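Local coordinates for protein precorrin-6A reductase (Rhodobacter capsulatus, PDB 4X7G) that reduces precorrin-6A with NADPH in cobalamin (vitamin B12) biosynthesis, and has two Rossmann-type domains that bind the reduced corrinoid product and NADP, at residues W102-D108 with K206-R211; A126-L132 with Q147-R153. All blocks are in the same frame, centred on the assembly; numbering follows the deposited sequence.

Both contacts belong to the half of the chain built on the parallel sheet whose strand order runs 109-113, 216-220, 192-196, 129-132, 149-154, 167-171. Contact 2 pairs two neighbouring strands of that sheet; contact 1 joins helix 205-213 to the loop that leads from strand 93-97, in the other six-stranded sheet, into strand 109-113. Along the chain, both segments of contact 2 fall between those of contact 1. Their centres are about 19 Å apart and their nearest atoms about 5 Å, without touching. They converge on one ligand: Lys206 of contact 1 and Arg153 of contact 2 bind the same carboxylate of the bound corrinoid, 3Y8.

Contact 1 of 2, residues W102-D108 with K206-R211; sequences WTAQAGD and KLIAAR. With 3Y8 (3-[(1R,2S,3S,7S,11S,16S,17R,18R,19R)-2,7,12,18-tetrakis(2-hydroxy-2-oxoethyl)-3,13-bis(3-hydroxy-3-oxopropyl)-1,2,5,7,11,17-hexamethyl-17-(3-oxidanyl-3-oxidanylidene-prop-1-enyl)-3,6,8,10,15,16,18,19,21,24-decahydrocorrin-8-yl]propanoic acid), chain C.
Asp108 and Arg211 form a salt bridge: NE of Arg211 lies 2.8 Å from OD1 of Asp108, with an almost straight N-H...O angle of 179°. The acceptor sits at the guanidinium edge, within its plane, whereas NE reaches the carboxylate from above its plane. OD2 of Asp108 takes the backbone N-H of Gln105 at 2.8 Å, on its anti side, and the Asp108 N-H returns to Gln105 O, closing a type II turn. The Gln105 amide stacks on one face of the Arg211 guanidinium, their planes 13° apart and NE2 3.5 Å from NH1. Arg211 gets there by running out extended and then bending at chi3 (-49°), while its CG packs against Gly107.

Water-mediated links add to this grip: one water donates to Asp108 OD1 and Leu207 O, and another lies within hydrogen-bonding distance of Gly107 O and Arg211 O, bridging them.

Apolar packing lies one turn earlier in the helix. Leu207 CD1 sits over one face of the Trp102 indole in a CH-pi contact, 3.8 Å from the centroid of the six-membered ring. Beside it, Lys206 bends at its last torsion to give NZ to O33 of 3Y8, at 2.9 Å; Ala203 O also accepts from NZ.

An alanine in place of Arg211 would probably leave Asp108 without its cationic partner and the Gln105 amide without its stacking surface. The chemistry thus grades from a charged, hydrated end at the turn to a buried apolar patch beside the product-binding lysine, joining the interdomain loop to helix 205-213.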
loop_
_atom_site.group_PDB
_atom_site.type_symbol
_atom_site.label_atom_id
_atom_site.label_comp_id
_atom_site.label_asym_id
_atom_site.label_seq_id
_atom_site.Cartn_x
_atom_site.Cartn_y
_atom_site.Cartn_z
ATOM N N TRP A 102 11.897 0.580 2.885
ATOM C CA TRP A 102 12.719 -0.469 3.429
ATOM C C TRP A 102 14.165 -0.339 2.915
ATOM O O TRP A 102 14.347 0.065 1.785
ATOM C CB TRP A 102 12.190 -1.850 3.035
ATOM C CG TRP A 102 10.865 -2.229 3.557
ATOM C CD1 TRP A 102 10.431 -2.213 4.902
ATOM C CD2 TRP A 102 9.756 -2.769 2.808
ATOM N NE1 TRP A 102 9.180 -2.630 4.961
ATOM C CE2 TRP A 102 8.721 -3.042 3.729
ATOM C CE3 TRP A 102 9.514 -3.063 1.445
ATOM C CZ2 TRP A 102 7.517 -3.564 3.319
ATOM C CZ3 TRP A 102 8.368 -3.628 1.106
ATOM C CH2 TRP A 102 7.361 -3.872 2.026
ATOM N N THR A 103 15.137 -0.673 3.757
ATOM C CA THR A 103 16.548 -0.601 3.401
ATOM C C THR A 103 17.189 -1.946 3.722
ATOM O O THR A 103 16.804 -2.665 4.616
ATOM C CB THR A 103 17.282 0.592 4.099
ATOM O OG1 THR A 103 17.076 0.467 5.472
ATOM C CG2 THR A 103 16.752 1.885 3.603
ATOM N N ALA A 104 18.188 -2.215 2.945
ATOM C CA ALA A 104 18.834 -3.513 2.992
ATOM C C ALA A 104 19.641 -3.725 4.235
ATOM O O ALA A 104 20.259 -2.786 4.702
ATOM C CB ALA A 104 19.726 -3.703 1.771
ATOM N N GLN A 105 19.590 -4.925 4.772
ATOM C CA GLN A 105 20.480 -5.295 5.861
ATOM C C GLN A 105 21.199 -6.539 5.514
ATOM O O GLN A 105 21.082 -7.122 4.454
ATOM C CB GLN A 105 19.763 -5.428 7.173
ATOM C CG GLN A 105 18.599 -6.316 7.168
ATOM C CD GLN A 105 17.758 -6.022 8.386
ATOM O OE1 GLN A 105 17.090 -4.973 8.456
ATOM N NE2 GLN A 105 17.869 -6.872 9.399
ATOM N N ALA A 106 22.010 -6.978 6.498
ATOM C CA ALA A 106 22.818 -8.157 6.307
ATOM C C ALA A 106 21.957 -9.331 5.904
ATOM O O ALA A 106 20.866 -9.505 6.527
ATOM C CB ALA A 106 23.437 -8.558 7.647
ATOM N N GLY A 107 22.393 -9.980 4.872
ATOM C CA GLY A 107 21.728 -11.127 4.297
ATOM C C GLY A 107 20.786 -10.821 3.125
ATOM O O GLY A 107 20.457 -11.729 2.407
ATOM N N ASP A 108 20.347 -9.552 2.972
ATOM C CA ASP A 108 19.489 -9.162 1.811
ATOM C C ASP A 108 20.301 -9.214 0.544
ATOM O O ASP A 108 21.474 -8.791 0.544
ATOM C CB ASP A 108 18.929 -7.788 2.058
ATOM C CG ASP A 108 17.870 -7.741 3.109
ATOM O OD1 ASP A 108 17.124 -8.769 3.342
ATOM O OD2 ASP A 108 17.755 -6.738 3.771
ATOM N N LYS A 206 7.667 -10.787 3.210
ATOM C CA LYS A 206 8.246 -11.457 2.085
ATOM C C LYS A 206 9.757 -11.203 1.983
ATOM O O LYS A 206 10.471 -12.036 1.495
ATOM C CB LYS A 206 7.565 -11.093 0.737
ATOM C CG LYS A 206 7.615 -9.635 0.457
ATOM C CD LYS A 206 6.974 -9.260 -0.858
ATOM C CE LYS A 206 6.724 -7.813 -1.028
ATOM N NZ LYS A 206 5.644 -7.306 -0.129
ATOM N N LEU A 207 10.175 -10.045 2.430
ATOM C CA LEU A 207 11.621 -9.701 2.368
ATOM C C LEU A 207 12.418 -10.520 3.375
ATOM O O LEU A 207 13.509 -10.993 3.107
ATOM C CB LEU A 207 11.867 -8.238 2.659
ATOM C CG LEU A 207 11.126 -7.287 1.783
ATOM C CD1 LEU A 207 11.338 -5.849 2.290
ATOM C CD2 LEU A 207 11.535 -7.434 0.322
ATOM N N ILE A 208 11.836 -10.709 4.576
ATOM C CA ILE A 208 12.515 -11.517 5.606
ATOM C C ILE A 208 12.542 -12.958 5.229
ATOM O O ILE A 208 13.544 -13.679 5.392
ATOM C CB ILE A 208 11.835 -11.225 6.969
ATOM C CG1 ILE A 208 11.855 -9.752 7.325
ATOM C CG2 ILE A 208 12.484 -12.080 8.063
ATOM C CD1 ILE A 208 10.894 -9.230 8.393
ATOM N N ALA A 209 11.388 -13.445 4.688
ATOM C CA ALA A 209 11.326 -14.767 4.163
ATOM C C ALA A 209 12.350 -15.026 3.076
ATOM O O ALA A 209 13.046 -16.041 3.038
ATOM C CB ALA A 209 9.901 -15.074 3.702
ATOM N N ALA A 210 12.449 -14.103 2.104
ATOM C CA ALA A 210 13.441 -14.236 1.086
ATOM C C ALA A 210 14.842 -14.302 1.674
ATOM O O ALA A 210 15.640 -15.085 1.203
ATOM C CB ALA A 210 13.328 -13.071 0.055
ATOM N N ARG A 211 15.113 -13.443 2.637
ATOM C CA ARG A 211 16.417 -13.469 3.280
ATOM C C ARG A 211 16.703 -14.848 3.909
ATOM O O ARG A 211 17.802 -15.380 3.734
ATOM C CB ARG A 211 16.473 -12.353 4.297
ATOM C CG ARG A 211 17.834 -12.084 4.891
ATOM C CD ARG A 211 17.818 -11.160 6.100
ATOM N NE ARG A 211 17.073 -9.959 5.920
ATOM C CZ ARG A 211 16.383 -9.397 6.818
ATOM N NH1 ARG A 211 16.353 -9.773 8.076
ATOM N NH2 ARG A 211 15.609 -8.368 6.479
HETATM C C48 3Y8 C . -8.367 -2.526 -0.876
HETATM C C47 3Y8 C . -8.287 -3.965 1.983
HETATM C C43 3Y8 C . -4.769 -4.220 7.069
HETATM C C42 3Y8 C . -4.363 -4.897 5.692
HETATM C C41 3Y8 C . -3.646 -3.784 4.951
HETATM C C38 3Y8 C . -0.364 -2.655 3.138
HETATM C C37 3Y8 C . -0.516 -3.928 3.874
HETATM C C36 3Y8 C . -1.574 -6.176 4.215
HETATM C C35 3Y8 C . 0.450 -5.984 1.833
HETATM C C32 3Y8 C . 2.590 -9.246 -1.048
HETATM C C31 3Y8 C . 2.271 -7.727 -1.381
HETATM C C2 3Y8 C . 0.150 -5.209 -2.462
HETATM C C1 3Y8 C . -1.410 -5.129 -2.314
HETATM C C4 3Y8 C . -0.568 -5.460 -0.191
HETATM C C5 3Y8 C . -0.621 -5.502 1.151
HETATM C C7 3Y8 C . -1.707 -4.854 3.393
HETATM C C8 3Y8 C . -3.063 -4.282 3.633
HETATM C C6 3Y8 C . -1.709 -5.059 1.989
HETATM C C3 3Y8 C . 0.560 -5.875 -1.135
HETATM C C11 3Y8 C . -5.902 -4.610 1.122
HETATM C C12 3Y8 C . -7.187 -3.982 0.910
HETATM C C13 3Y8 C . -7.276 -3.426 -0.290
HETATM C C14 3Y8 C . -6.042 -3.720 -0.996
HETATM C C15 3Y8 C . -5.770 -3.318 -2.286
HETATM C C16 3Y8 C . -4.479 -3.653 -2.894
HETATM C C17 3Y8 C . -4.182 -3.555 -4.366
HETATM C C18 3Y8 C . -2.715 -4.088 -4.420
HETATM C C19 3Y8 C . -2.144 -3.939 -2.943
HETATM C C20 3Y8 C . -2.071 -6.456 -2.700
HETATM C C21 3Y8 C . -9.156 -5.294 1.943
HETATM C C24 3Y8 C . -6.016 -6.085 1.522
HETATM C C25 3Y8 C . 0.612 -6.034 -3.676
HETATM C C26 3Y8 C . 0.764 -3.802 -2.452
HETATM O O59 3Y8 C . -5.558 -8.316 -5.232
HETATM C C57 3Y8 C . -5.964 -7.076 -5.186
HETATM O O58 3Y8 C . -7.041 -6.609 -5.640
HETATM C C56 3Y8 C . -4.935 -6.106 -4.673
HETATM C C55 3Y8 C . -5.106 -4.620 -5.126
HETATM C C54 3Y8 C . -4.336 -2.151 -4.903
HETATM C C60 3Y8 C . -1.747 -3.393 -5.376
HETATM C C61 3Y8 C . -1.969 -3.586 -6.804
HETATM O O62 3Y8 C . -1.327 -2.777 -7.575
HETATM O O63 3Y8 C . -2.706 -4.511 -7.247
HETATM N N24 3Y8 C . -3.368 -3.763 -2.145
HETATM N N23 3Y8 C . -5.253 -4.440 -0.151
HETATM C C49 3Y8 C . -7.977 -1.054 -0.684
HETATM C C50 3Y8 C . -8.972 -0.033 -1.126
HETATM O O51 3Y8 C . -10.026 -0.380 -1.706
HETATM O O52 3Y8 C . -8.686 1.165 -0.758
HETATM O O23 3Y8 C . -9.370 -5.821 3.054
HETATM O O22 3Y8 C . -9.530 -5.688 0.864
HETATM C C10 3Y8 C . -5.111 -3.772 2.178
HETATM C C9 3Y8 C . -3.747 -4.292 2.476
HETATM N N22 3Y8 C . -2.929 -4.816 1.467
HETATM O O44 3Y8 C . -3.871 -4.200 7.923
HETATM O O45 3Y8 C . -5.897 -3.988 7.209
HETATM O O39 3Y8 C . 0.064 -1.691 3.850
HETATM O O40 3Y8 C . -0.498 -2.632 1.916
HETATM N N21 3Y8 C . -1.591 -5.066 -0.869
HETATM C C27 3Y8 C . 2.320 -3.810 -2.421
HETATM O O28 3Y8 C . 2.882 -3.882 -3.521
HETATM O O29 3Y8 C . 2.916 -3.751 -1.350
HETATM C C30 3Y8 C . 0.854 -7.404 -1.015
HETATM O O34 3Y8 C . 1.887 -10.081 -1.729
HETATM O O33 3Y8 C . 3.574 -9.302 -0.310
HETATM O O HOH W 1 20.456 -14.481 3.120
HETATM O O HOH W 2 15.469 -9.829 1.506
#

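Contact 2 of 2, residues A126-L132 with Q147-R153; sequences APARVFL and QHHYLLR. With 3Y8 (3-[(1R,2S,3S,7S,11S,16S,17R,18R,19R)-2,7,12,18-tetrakis(2-hydroxy-2-oxoethyl)-3,13-bis(3-hydroxy-3-oxopropyl)-1,2,5,7,11,17-hexamethyl-17-(3-oxidanyl-3-oxidanylidene-prop-1-enyl)-3,6,8,10,15,16,18,19,21,24-decahydrocorrin-8-yl]propanoic acid), chain C.
Strands 129-132 and 149-153 run parallel, their axes 4.6 Å apart at closest approach and 23° apart in direction, with His149 and Leu151 each bonding through N and O to residues flanking Arg129 and Phe131. His149 N to Ala128 O and Val130 N to His149 O begin this pattern; Leu151 N to Val130 O and Leu132 N to Leu151 O continue it.

Before the strands, the His148 ring accepts the Ala128 N-H in its own plane, ND1 lying 2.9 Å from N. On one face of the sheet, CD2 of His149 lies over one face of the Arg129 guanidinium, toward its rim and 3.5 Å above its plane, with the two planes 16° apart; Arg129 NH2 hydrogen-bonds to Glu188 O, and Asp166 and Glu188 hold the two imidazole nitrogens. Phe131, on that face, touches Leu151 CD2 with CD1 at 3.7 Å. Its CZ comes over one face of the Arg153 guanidinium, the planes 78° apart, so the ring meets that group steeply. On the other face, Tyr150 CD1 lies 3.4 Å from Leu132 CG, and Val130 runs alongside the tyrosine. Leu132 CD1 meets Leu152 CD2 beyond it.

Arg153 bends at chi3, bringing NE to O34 of 3Y8 at 3.0 Å; NH1 adds weak bonds to O33 and O34. Asp181 forms a salt bridge with NH2, probably steadying the guanidinium for the ligand carboxylate. Parallel neighbouring strands in a six-stranded sheet, with ligand sites at their C-terminal ends, are characteristic of the Rossmann-type fold; here Arg153 uses that edge to hold a corrinoid carboxylate.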
loop_
_atom_site.group_PDB
_atom_site.type_symbol
_atom_site.label_atom_id
_atom_site.label_comp_id
_atom_site.label_asym_id
_atom_site.label_seq_id
_atom_site.Cartn_x
_atom_site.Cartn_y
_atom_site.Cartn_z
ATOM N N ALA A 126 16.497 -17.011 -18.993
ATOM C CA ALA A 126 16.138 -18.432 -18.791
ATOM C C ALA A 126 14.979 -18.513 -17.796
ATOM O O ALA A 126 14.957 -17.721 -16.795
ATOM C CB ALA A 126 17.333 -19.076 -18.154
ATOM N N PRO A 127 14.053 -19.362 -18.106
ATOM C CA PRO A 127 12.887 -19.446 -17.198
ATOM C C PRO A 127 13.234 -19.646 -15.722
ATOM O O PRO A 127 14.093 -20.451 -15.292
ATOM C CB PRO A 127 12.109 -20.662 -17.792
ATOM C CG PRO A 127 12.507 -20.690 -19.272
ATOM C CD PRO A 127 13.976 -20.445 -19.136
ATOM N N ALA A 128 12.532 -18.862 -14.898
ATOM C CA ALA A 128 12.725 -18.802 -13.441
ATOM C C ALA A 128 11.365 -19.044 -12.769
ATOM O O ALA A 128 10.390 -19.277 -13.450
ATOM C CB ALA A 128 13.314 -17.419 -13.078
ATOM N N ARG A 129 11.371 -18.963 -11.433
ATOM C CA ARG A 129 10.149 -19.180 -10.636
ATOM C C ARG A 129 9.967 -17.921 -9.787
ATOM O O ARG A 129 10.637 -17.763 -8.786
ATOM C CB ARG A 129 10.283 -20.428 -9.807
ATOM C CG ARG A 129 10.401 -21.699 -10.722
ATOM C CD ARG A 129 10.426 -22.979 -9.908
ATOM N NE ARG A 129 9.204 -23.250 -9.199
ATOM C CZ ARG A 129 8.134 -23.811 -9.690
ATOM N NH1 ARG A 129 8.079 -24.107 -10.965
ATOM N NH2 ARG A 129 7.052 -23.996 -8.941
ATOM N N VAL A 130 9.140 -17.044 -10.297
ATOM C CA VAL A 130 9.122 -15.656 -9.785
ATOM C C VAL A 130 7.881 -15.351 -8.998
ATOM O O VAL A 130 6.786 -15.541 -9.518
ATOM C CB VAL A 130 9.183 -14.712 -10.994
ATOM C CG1 VAL A 130 9.159 -13.237 -10.524
ATOM C CG2 VAL A 130 10.386 -14.982 -11.925
ATOM N N PHE A 131 8.068 -14.915 -7.748
ATOM C CA PHE A 131 6.952 -14.461 -6.954
ATOM C C PHE A 131 6.648 -13.028 -7.302
ATOM O O PHE A 131 7.499 -12.114 -6.968
ATOM C CB PHE A 131 7.192 -14.644 -5.492
ATOM C CG PHE A 131 6.057 -14.183 -4.594
ATOM C CD1 PHE A 131 4.740 -14.157 -5.006
ATOM C CD2 PHE A 131 6.357 -13.811 -3.301
ATOM C CE1 PHE A 131 3.733 -13.795 -4.138
ATOM C CE2 PHE A 131 5.333 -13.451 -2.406
ATOM C CZ PHE A 131 4.015 -13.460 -2.846
ATOM N N LEU A 132 5.579 -12.728 -8.046
ATOM C CA LEU A 132 5.162 -11.373 -8.360
ATOM C C LEU A 132 4.361 -10.863 -7.262
ATOM O O LEU A 132 3.121 -10.869 -7.314
ATOM C CB LEU A 132 4.381 -11.319 -9.641
ATOM C CG LEU A 132 5.025 -11.709 -10.870
ATOM C CD1 LEU A 132 4.059 -11.473 -12.068
ATOM C CD2 LEU A 132 6.273 -10.934 -11.088
ATOM N N GLN A 147 7.885 -16.294 -20.378
ATOM C CA GLN A 147 8.571 -17.567 -20.247
ATOM C C GLN A 147 8.668 -18.139 -18.814
ATOM O O GLN A 147 8.993 -19.333 -18.606
ATOM C CB GLN A 147 9.966 -17.560 -20.862
ATOM C CG GLN A 147 11.057 -16.777 -20.152
ATOM C CD GLN A 147 11.104 -15.307 -20.552
ATOM O OE1 GLN A 147 10.096 -14.636 -20.942
ATOM N NE2 GLN A 147 12.272 -14.754 -20.359
ATOM N N HIS A 148 8.543 -17.263 -17.817
ATOM C CA HIS A 148 8.745 -17.692 -16.410
ATOM C C HIS A 148 7.518 -18.422 -15.887
ATOM O O HIS A 148 6.410 -18.166 -16.371
ATOM C CB HIS A 148 9.057 -16.467 -15.566
ATOM C CG HIS A 148 10.291 -15.789 -16.045
ATOM N ND1 HIS A 148 11.486 -16.438 -16.066
ATOM C CD2 HIS A 148 10.493 -14.572 -16.587
ATOM C CE1 HIS A 148 12.407 -15.616 -16.585
ATOM N NE2 HIS A 148 11.847 -14.478 -16.888
ATOM N N HIS A 149 7.773 -19.163 -14.805
ATOM C CA HIS A 149 6.630 -19.528 -13.940
ATOM C C HIS A 149 6.417 -18.400 -12.914
ATOM O O HIS A 149 7.420 -18.023 -12.275
ATOM C CB HIS A 149 6.902 -20.833 -13.203
ATOM C CG HIS A 149 5.926 -21.075 -12.100
ATOM N ND1 HIS A 149 4.600 -21.315 -12.332
ATOM C CD2 HIS A 149 6.065 -21.036 -10.763
ATOM C CE1 HIS A 149 3.962 -21.358 -11.200
ATOM N NE2 HIS A 149 4.816 -21.230 -10.232
ATOM N N TYR A 150 5.234 -17.937 -12.779
ATOM C CA TYR A 150 4.888 -16.888 -11.881
ATOM C C TYR A 150 3.995 -17.398 -10.759
ATOM O O TYR A 150 3.020 -18.151 -11.012
ATOM C CB TYR A 150 4.222 -15.733 -12.571
ATOM C CG TYR A 150 5.104 -14.962 -13.528
ATOM C CD1 TYR A 150 6.103 -14.177 -13.019
ATOM C CD2 TYR A 150 4.988 -15.065 -14.914
ATOM C CE1 TYR A 150 6.944 -13.448 -13.888
ATOM C CE2 TYR A 150 5.807 -14.381 -15.770
ATOM C CZ TYR A 150 6.748 -13.548 -15.229
ATOM O OH TYR A 150 7.586 -12.768 -16.045
ATOM N N LEU A 151 4.285 -16.977 -9.555
ATOM C CA LEU A 151 3.385 -17.096 -8.404
ATOM C C LEU A 151 2.720 -15.781 -8.180
ATOM O O LEU A 151 3.468 -14.742 -8.072
ATOM C CB LEU A 151 4.149 -17.553 -7.190
ATOM C CG LEU A 151 3.358 -17.609 -5.843
ATOM C CD1 LEU A 151 2.278 -18.696 -5.917
ATOM C CD2 LEU A 151 4.247 -17.839 -4.683
ATOM N N LEU A 152 1.453 -15.711 -8.098
ATOM C CA LEU A 152 0.672 -14.508 -7.873
ATOM C C LEU A 152 -0.005 -14.595 -6.526
ATOM O O LEU A 152 -0.250 -15.717 -6.008
ATOM C CB LEU A 152 -0.431 -14.339 -8.946
ATOM C CG LEU A 152 0.005 -14.580 -10.347
ATOM C CD1 LEU A 152 -1.107 -14.475 -11.329
ATOM C CD2 LEU A 152 1.144 -13.675 -10.735
ATOM N N ARG A 153 -0.299 -13.482 -5.905
ATOM C CA ARG A 153 -1.043 -13.441 -4.633
ATOM C C ARG A 153 -2.103 -12.326 -4.810
ATOM O O ARG A 153 -1.733 -11.174 -4.942
ATOM C CB ARG A 153 -0.132 -13.249 -3.442
ATOM C CG ARG A 153 -0.909 -13.149 -2.146
ATOM C CD ARG A 153 -0.099 -13.612 -0.940
ATOM N NE ARG A 153 1.056 -12.793 -0.682
ATOM C CZ ARG A 153 1.986 -13.033 0.227
ATOM N NH1 ARG A 153 2.985 -12.243 0.386
ATOM N NH2 ARG A 153 1.919 -14.167 0.911
HETATM C C48 3Y8 C . -8.367 -2.526 -0.876
HETATM C C47 3Y8 C . -8.287 -3.965 1.983
HETATM C C43 3Y8 C . -4.769 -4.220 7.069
HETATM C C42 3Y8 C . -4.363 -4.897 5.692
HETATM C C41 3Y8 C . -3.646 -3.784 4.951
HETATM C C38 3Y8 C . -0.364 -2.655 3.138
HETATM C C37 3Y8 C . -0.516 -3.928 3.874
HETATM C C36 3Y8 C . -1.574 -6.176 4.215
HETATM C C35 3Y8 C . 0.450 -5.984 1.833
HETATM C C32 3Y8 C . 2.590 -9.246 -1.048
HETATM C C31 3Y8 C . 2.271 -7.727 -1.381
HETATM C C2 3Y8 C . 0.150 -5.209 -2.462
HETATM C C1 3Y8 C . -1.410 -5.129 -2.314
HETATM C C4 3Y8 C . -0.568 -5.460 -0.191
HETATM C C5 3Y8 C . -0.621 -5.502 1.151
HETATM C C7 3Y8 C . -1.707 -4.854 3.393
HETATM C C8 3Y8 C . -3.063 -4.282 3.633
HETATM C C6 3Y8 C . -1.709 -5.059 1.989
HETATM C C3 3Y8 C . 0.560 -5.875 -1.135
HETATM C C11 3Y8 C . -5.902 -4.610 1.122
HETATM C C12 3Y8 C . -7.187 -3.982 0.910
HETATM C C13 3Y8 C . -7.276 -3.426 -0.290
HETATM C C14 3Y8 C . -6.042 -3.720 -0.996
HETATM C C15 3Y8 C . -5.770 -3.318 -2.286
HETATM C C16 3Y8 C . -4.479 -3.653 -2.894
HETATM C C17 3Y8 C . -4.182 -3.555 -4.366
HETATM C C18 3Y8 C . -2.715 -4.088 -4.420
HETATM C C19 3Y8 C . -2.144 -3.939 -2.943
HETATM C C20 3Y8 C . -2.071 -6.456 -2.700
HETATM C C21 3Y8 C . -9.156 -5.294 1.943
HETATM C C24 3Y8 C . -6.016 -6.085 1.522
HETATM C C25 3Y8 C . 0.612 -6.034 -3.676
HETATM C C26 3Y8 C . 0.764 -3.802 -2.452
HETATM O O59 3Y8 C . -5.558 -8.316 -5.232
HETATM C C57 3Y8 C . -5.964 -7.076 -5.186
HETATM O O58 3Y8 C . -7.041 -6.609 -5.640
HETATM C C56 3Y8 C . -4.935 -6.106 -4.673
HETATM C C55 3Y8 C . -5.106 -4.620 -5.126
HETATM C C54 3Y8 C . -4.336 -2.151 -4.903
HETATM C C60 3Y8 C . -1.747 -3.393 -5.376
HETATM C C61 3Y8 C . -1.969 -3.586 -6.804
HETATM O O62 3Y8 C . -1.327 -2.777 -7.575
HETATM O O63 3Y8 C . -2.706 -4.511 -7.247
HETATM N N24 3Y8 C . -3.368 -3.763 -2.145
HETATM N N23 3Y8 C . -5.253 -4.440 -0.151
HETATM C C49 3Y8 C . -7.977 -1.054 -0.684
HETATM C C50 3Y8 C . -8.972 -0.033 -1.126
HETATM O O51 3Y8 C . -10.026 -0.380 -1.706
HETATM O O52 3Y8 C . -8.686 1.165 -0.758
HETATM O O23 3Y8 C . -9.370 -5.821 3.054
HETATM O O22 3Y8 C . -9.530 -5.688 0.864
HETATM C C10 3Y8 C . -5.111 -3.772 2.178
HETATM C C9 3Y8 C . -3.747 -4.292 2.476
HETATM N N22 3Y8 C . -2.929 -4.816 1.467
HETATM O O44 3Y8 C . -3.871 -4.200 7.923
HETATM O O45 3Y8 C . -5.897 -3.988 7.209
HETATM O O39 3Y8 C . 0.064 -1.691 3.850
HETATM O O40 3Y8 C . -0.498 -2.632 1.916
HETATM N N21 3Y8 C . -1.591 -5.066 -0.869
HETATM C C27 3Y8 C . 2.320 -3.810 -2.421
HETATM O O28 3Y8 C . 2.882 -3.882 -3.521
HETATM O O29 3Y8 C . 2.916 -3.751 -1.350
HETATM C C30 3Y8 C . 0.854 -7.404 -1.015
HETATM O O34 3Y8 C . 1.887 -10.081 -1.729
HETATM O O33 3Y8 C . 3.574 -9.302 -0.310
HETATM O O HOH W 3 0.371 -11.240 -7.652
#